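DUF4974 domain-containing protein (Parabacteroides distasonis, PDB 4M0N) is a putative anti-sigma factor of the FecR family, present here as its C-terminal part and probably acting to restrain a partner sigma factor. Local coordinates at residues Q102-M107 / L174-N179; A149-A154 / Y195-N200. The protein carries 1 engineered substitution. All blocks are in the same frame, centred on the assembly; numbering follows the deposited sequence. Where two conformers were deposited one is given.

Contact 1: residues Q102-M107 / L174-N179; sequences QEDELM and LERMYN
Arg176 NH1 is gripped by two carboxylates at once, 2.8 Å from Asp104 OD1 and 3.0 Å from Glu103 OE2. Asp104 meets the guanidinium end-on: NH1 goes to OD1 in an almost straight bond (172°), while NH2 reaches the syn lone pair of OD2 at 2.9 Å, the two planes lying 41° apart, so the fork is twisted rather than flat. Glu103 comes in alongside, its chain sliding past the arginine in the opposite direction; NH1 approaches OE2 from above the carboxylate plane, in a bond less straight than the NH1-OD1 one. A turn at chi2 (-95°) in Glu103 folds its carboxylate back to the NH1 edge. Around these bonds, His172 ND1 is hydrogen-bonded to Asp104 OD1, Asp173 forms a salt bridge with Arg176 NH2, and Tyr101 makes a cation-pi contact with the arginine. The Glu103 side chain lies about 4 Å from a bound magnesium ion, which places the network beside that site. It ties the turn before strand 106-111 to helix 167-178. With Asp104 and Glu103 on NH1, and Asp104 and Asp173 on NH2, the buried guanidinium is fixed in rotation, and its positive charge is likely to be well compensated.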
# COMPACT_ATOMS: atom_id res chain seq x y z
N GLN A 102 -0.24 -0.62 9.22
CA GLN A 102 -0.95 -0.94 10.45
C GLN A 102 -1.95 0.13 10.88
O GLN A 102 -2.99 -0.20 11.49
CB GLN A 102 0.04 -1.34 11.57
CG GLN A 102 0.90 -0.23 12.12
CD GLN A 102 1.99 -0.69 13.11
OE1 GLN A 102 2.15 -1.88 13.45
NE2 GLN A 102 2.74 0.27 13.58
N GLU A 103 -1.69 1.38 10.51
CA GLU A 103 -2.62 2.50 10.75
C GLU A 103 -3.84 2.64 9.82
O GLU A 103 -4.69 3.52 10.04
CB GLU A 103 -1.86 3.83 10.78
CG GLU A 103 -1.26 4.29 9.46
CD GLU A 103 0.19 3.91 9.28
OE1 GLU A 103 0.59 2.85 9.91
OE2 GLU A 103 0.92 4.70 8.53
N ASP A 104 -3.94 1.82 8.78
CA ASP A 104 -4.97 2.00 7.76
C ASP A 104 -6.13 1.03 8.01
O ASP A 104 -5.95 -0.04 8.59
CB ASP A 104 -4.44 1.70 6.35
CG ASP A 104 -3.51 2.79 5.80
OD1 ASP A 104 -3.18 3.75 6.55
OD2 ASP A 104 -3.13 2.67 4.59
N GLU A 105 -7.29 1.40 7.52
CA GLU A 105 -8.47 0.55 7.62
C GLU A 105 -8.40 -0.60 6.62
O GLU A 105 -9.02 -1.63 6.85
CB GLU A 105 -9.77 1.36 7.46
CG GLU A 105 -10.05 1.97 6.09
CD GLU A 105 -11.48 2.46 5.94
OE1 GLU A 105 -11.99 3.14 6.86
OE2 GLU A 105 -12.10 2.18 4.88
N LEU A 106 -7.66 -0.44 5.52
CA LEU A 106 -7.60 -1.48 4.51
C LEU A 106 -6.21 -2.03 4.30
O LEU A 106 -5.22 -1.31 4.47
CB LEU A 106 -8.10 -0.96 3.17
CG LEU A 106 -9.47 -0.29 3.11
CD1 LEU A 106 -9.71 0.34 1.74
CD2 LEU A 106 -10.52 -1.32 3.42
N MET A 107 -6.16 -3.32 3.94
CA MET A 107 -4.96 -3.97 3.46
C MET A 107 -5.28 -4.55 2.08
O MET A 107 -6.39 -4.97 1.83
CB MET A 107 -4.59 -5.06 4.45
CG MET A 107 -3.44 -5.94 4.09
SD MET A 107 -3.88 -7.44 3.22
CE MET A 107 -2.28 -8.22 3.37
N LEU A 174 -1.55 10.47 1.46
CA LEU A 174 -0.97 11.80 1.28
C LEU A 174 -0.01 12.16 2.40
O LEU A 174 1.12 12.64 2.15
CB LEU A 174 -2.05 12.87 1.15
CG LEU A 174 -3.04 12.74 -0.02
CD1 LEU A 174 -3.99 13.93 -0.02
CD2 LEU A 174 -2.37 12.60 -1.37
N GLU A 175 -0.43 11.91 3.64
CA GLU A 175 0.46 12.18 4.77
C GLU A 175 1.79 11.46 4.64
O GLU A 175 2.86 12.03 4.88
CB GLU A 175 -0.18 11.76 6.09
CG GLU A 175 -1.38 12.56 6.51
CD GLU A 175 -1.85 12.14 7.89
OE1 GLU A 175 -2.33 10.99 8.02
OE2 GLU A 175 -1.72 12.96 8.81
N ARG A 176 1.73 10.19 4.24
CA ARG A 176 2.93 9.41 4.09
C ARG A 176 3.82 9.82 2.90
O ARG A 176 5.04 9.86 3.01
CB ARG A 176 2.55 7.94 3.96
CG ARG A 176 2.06 7.37 5.26
CD ARG A 176 1.92 5.86 5.18
NE ARG A 176 0.83 5.48 4.30
CZ ARG A 176 -0.37 5.03 4.69
NH1 ARG A 176 -0.66 4.89 5.96
NH2 ARG A 176 -1.29 4.73 3.78
N MET A 177 3.18 10.13 1.78
CA MET A 177 3.91 10.55 0.58
C MET A 177 4.61 11.87 0.77
O MET A 177 5.77 11.99 0.37
CB MET A 177 2.97 10.70 -0.62
CG MET A 177 3.68 11.26 -1.87
SD MET A 177 2.71 10.99 -3.37
CE MET A 177 2.87 9.22 -3.69
N TYR A 178 3.88 12.86 1.30
CA TYR A 178 4.35 14.22 1.37
C TYR A 178 4.96 14.61 2.71
O TYR A 178 5.45 15.73 2.87
CB TYR A 178 3.22 15.17 0.98
CG TYR A 178 2.78 14.96 -0.46
CD1 TYR A 178 3.52 15.45 -1.52
CD2 TYR A 178 1.64 14.23 -0.75
CE1 TYR A 178 3.12 15.25 -2.84
CE2 TYR A 178 1.23 14.03 -2.05
CZ TYR A 178 1.96 14.55 -3.10
OH TYR A 178 1.56 14.35 -4.42
N ASN A 179 4.97 13.67 3.66
CA ASN A 179 5.45 13.92 5.01
C ASN A 179 4.84 15.18 5.62
O ASN A 179 5.54 16.13 6.06
CB ASN A 179 6.96 13.96 5.06
CG ASN A 179 7.49 14.00 6.46
OD1 ASN A 179 6.83 13.51 7.39
ND2 ASN A 179 8.65 14.58 6.64

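Contact 2: residues A149-A154 / Y195-N200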
# COMPACT_ATOMS: atom_id res chain seq x y z
N ALA A 149 -2.94 -3.39 -11.70
CA ALA A 149 -1.79 -3.39 -10.81
C ALA A 149 -0.72 -2.39 -11.24
O ALA A 149 0.07 -1.96 -10.41
CB ALA A 149 -1.18 -4.80 -10.73
N GLN A 150 -0.69 -2.02 -12.53
CA GLN A 150 0.24 -0.98 -12.98
C GLN A 150 -0.13 0.36 -12.31
O GLN A 150 0.77 1.15 -11.94
CB GLN A 150 0.24 -0.88 -14.51
CG GLN A 150 1.22 0.12 -15.06
CD GLN A 150 1.37 0.01 -16.55
OE1 GLN A 150 0.51 -0.51 -17.23
NE2 GLN A 150 2.49 0.50 -17.07
N LYS A 151 -1.42 0.61 -12.12
CA LYS A 151 -1.87 1.83 -11.46
C LYS A 151 -1.71 1.73 -9.95
O LYS A 151 -1.33 2.72 -9.27
CB LYS A 151 -3.30 2.14 -11.86
CG LYS A 151 -3.44 2.49 -13.34
CD LYS A 151 -4.88 2.86 -13.66
CE LYS A 151 -5.13 3.15 -15.14
NZ LYS A 151 -4.13 4.03 -15.80
N VAL A 152 -1.96 0.54 -9.41
CA VAL A 152 -1.79 0.29 -7.97
C VAL A 152 -0.37 0.65 -7.55
O VAL A 152 -0.18 1.21 -6.46
CB VAL A 152 -2.10 -1.19 -7.60
CG1 VAL A 152 -1.71 -1.52 -6.15
CG2 VAL A 152 -3.58 -1.48 -7.77
N THR A 153 0.59 0.34 -8.41
CA THR A 153 2.01 0.46 -8.13
C THR A 153 2.60 1.73 -8.75
O THR A 153 3.78 1.79 -8.96
CB THR A 153 2.81 -0.78 -8.62
OG1 THR A 153 2.67 -0.98 -10.04
CG2 THR A 153 2.31 -2.02 -7.87
N ALA A 154 1.75 2.71 -9.01
CA ALA A 154 2.21 3.98 -9.58
C ALA A 154 3.10 4.70 -8.58
O ALA A 154 3.95 5.52 -8.96
CB ALA A 154 1.03 4.86 -9.92
N TYR A 195 -11.56 9.29 -6.84
CA TYR A 195 -11.10 8.72 -8.11
C TYR A 195 -10.04 9.64 -8.70
O TYR A 195 -10.14 10.86 -8.59
CB TYR A 195 -12.26 8.62 -9.11
CG TYR A 195 -13.39 7.72 -8.66
CD1 TYR A 195 -14.35 8.17 -7.75
CD2 TYR A 195 -13.51 6.43 -9.16
CE1 TYR A 195 -15.39 7.35 -7.35
CE2 TYR A 195 -14.55 5.60 -8.76
CZ TYR A 195 -15.48 6.06 -7.85
OH TYR A 195 -16.51 5.22 -7.47
N GLY A 196 -9.05 9.04 -9.35
CA GLY A 196 -8.08 9.82 -10.12
C GLY A 196 -6.68 9.27 -10.07
O GLY A 196 -6.35 8.43 -9.25
N GLU A 197 -5.87 9.74 -11.01
CA GLU A 197 -4.46 9.38 -11.12
C GLU A 197 -3.71 10.68 -11.15
O GLU A 197 -4.08 11.58 -11.90
CB GLU A 197 -4.17 8.64 -12.42
CG GLU A 197 -4.76 7.25 -12.50
CD GLU A 197 -4.58 6.66 -13.87
OE1 GLU A 197 -3.42 6.50 -14.29
OE2 GLU A 197 -5.61 6.39 -14.53
N HIS A 198 -2.65 10.76 -10.36
CA HIS A 198 -1.87 11.97 -10.22
C HIS A 198 -0.41 11.60 -10.33
O HIS A 198 0.08 10.83 -9.53
CB HIS A 198 -2.14 12.63 -8.87
CG HIS A 198 -3.59 12.88 -8.61
ND1 HIS A 198 -4.26 13.99 -9.09
CD2 HIS A 198 -4.51 12.18 -7.91
CE1 HIS A 198 -5.52 13.95 -8.72
NE2 HIS A 198 -5.70 12.86 -8.00
N ASP A 199 0.29 12.19 -11.30
CA ASP A 199 1.66 11.81 -11.63
C ASP A 199 2.59 12.85 -11.06
O ASP A 199 2.78 13.91 -11.65
CB ASP A 199 1.80 11.70 -13.17
CG ASP A 199 3.25 11.55 -13.65
OD1 ASP A 199 4.12 11.06 -12.89
OD2 ASP A 199 3.51 11.91 -14.82
N ASN A 200 3.19 12.53 -9.92
CA ASN A 200 4.22 13.35 -9.30
C ASN A 200 3.74 14.77 -9.03
O ASN A 200 4.48 15.72 -9.23
CB ASN A 200 5.46 13.39 -10.20
CG ASN A 200 6.28 12.14 -10.06
OD1 ASN A 200 7.01 12.00 -9.09
ND2 ASN A 200 6.09 11.20 -10.97
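Lys151 NZ sits before the carboxylate of Glu197 and shares itself between both oxygens, 3.0 Å from OE1 and 3.1 Å from OE2. Both hydrogen bonds are weak, so the attraction is better read as a salt bridge resting on charge than as a directed bond. The side chains cross at about a right angle. That of Lys151 is extended until its last torsion (chi4 -46°), where the bend turns the ammonium toward the acid; CE lies 3.3 Å from Glu197 OE2, so the end of the aliphatic chain also brushes the carboxylate. Tyr161, on strand 159-166, touches both side chains and adds an aromatic neighbour to the pair. Replacing Lys151 by an alanine removes the ammonium and would probably leave Glu197 without its charge partner in this contact, with the side-chain bridge from helix to strand lost. Behind the lysine, at the end of the short helix, Ala149 O accepts from both Thr153 N and Thr153 OG1, the latter at 2.8 Å. Beyond Glu197, Asn200 ND2 bonds to Asp199 OD1 at 2.8 Å, where the strand ends. The arrangement is a surface salt bridge between a one-turn helix and an edge of the two-stranded antiparallel sheet formed by 159-166 and 193-199, joining the segment after strand 142-146 to the C-terminal FecR region.

A salt-bridge network and a single lysine-glutamate pair span one interface, a worked example of how charged side chains can bridge two parts of a fold. The centres of contact 1 and contact 2 lie 15 Å apart, their nearest atoms about 5 Å, without touching. Along the chain the segments alternate: 102-107, 149-154, 174-179, 195-200. The first two belong to or follow the antiparallel sheet that includes 106-111 and 142-146; the last two lie on helix 167-178 and strand 193-199. Contact 1 is buried and held by several hydrogen bonds; contact 2 lies at the surface and rests on a salt bridge whose hydrogen bonds are weak. Together they span the junction at two places, consistent with a defined relative orientation.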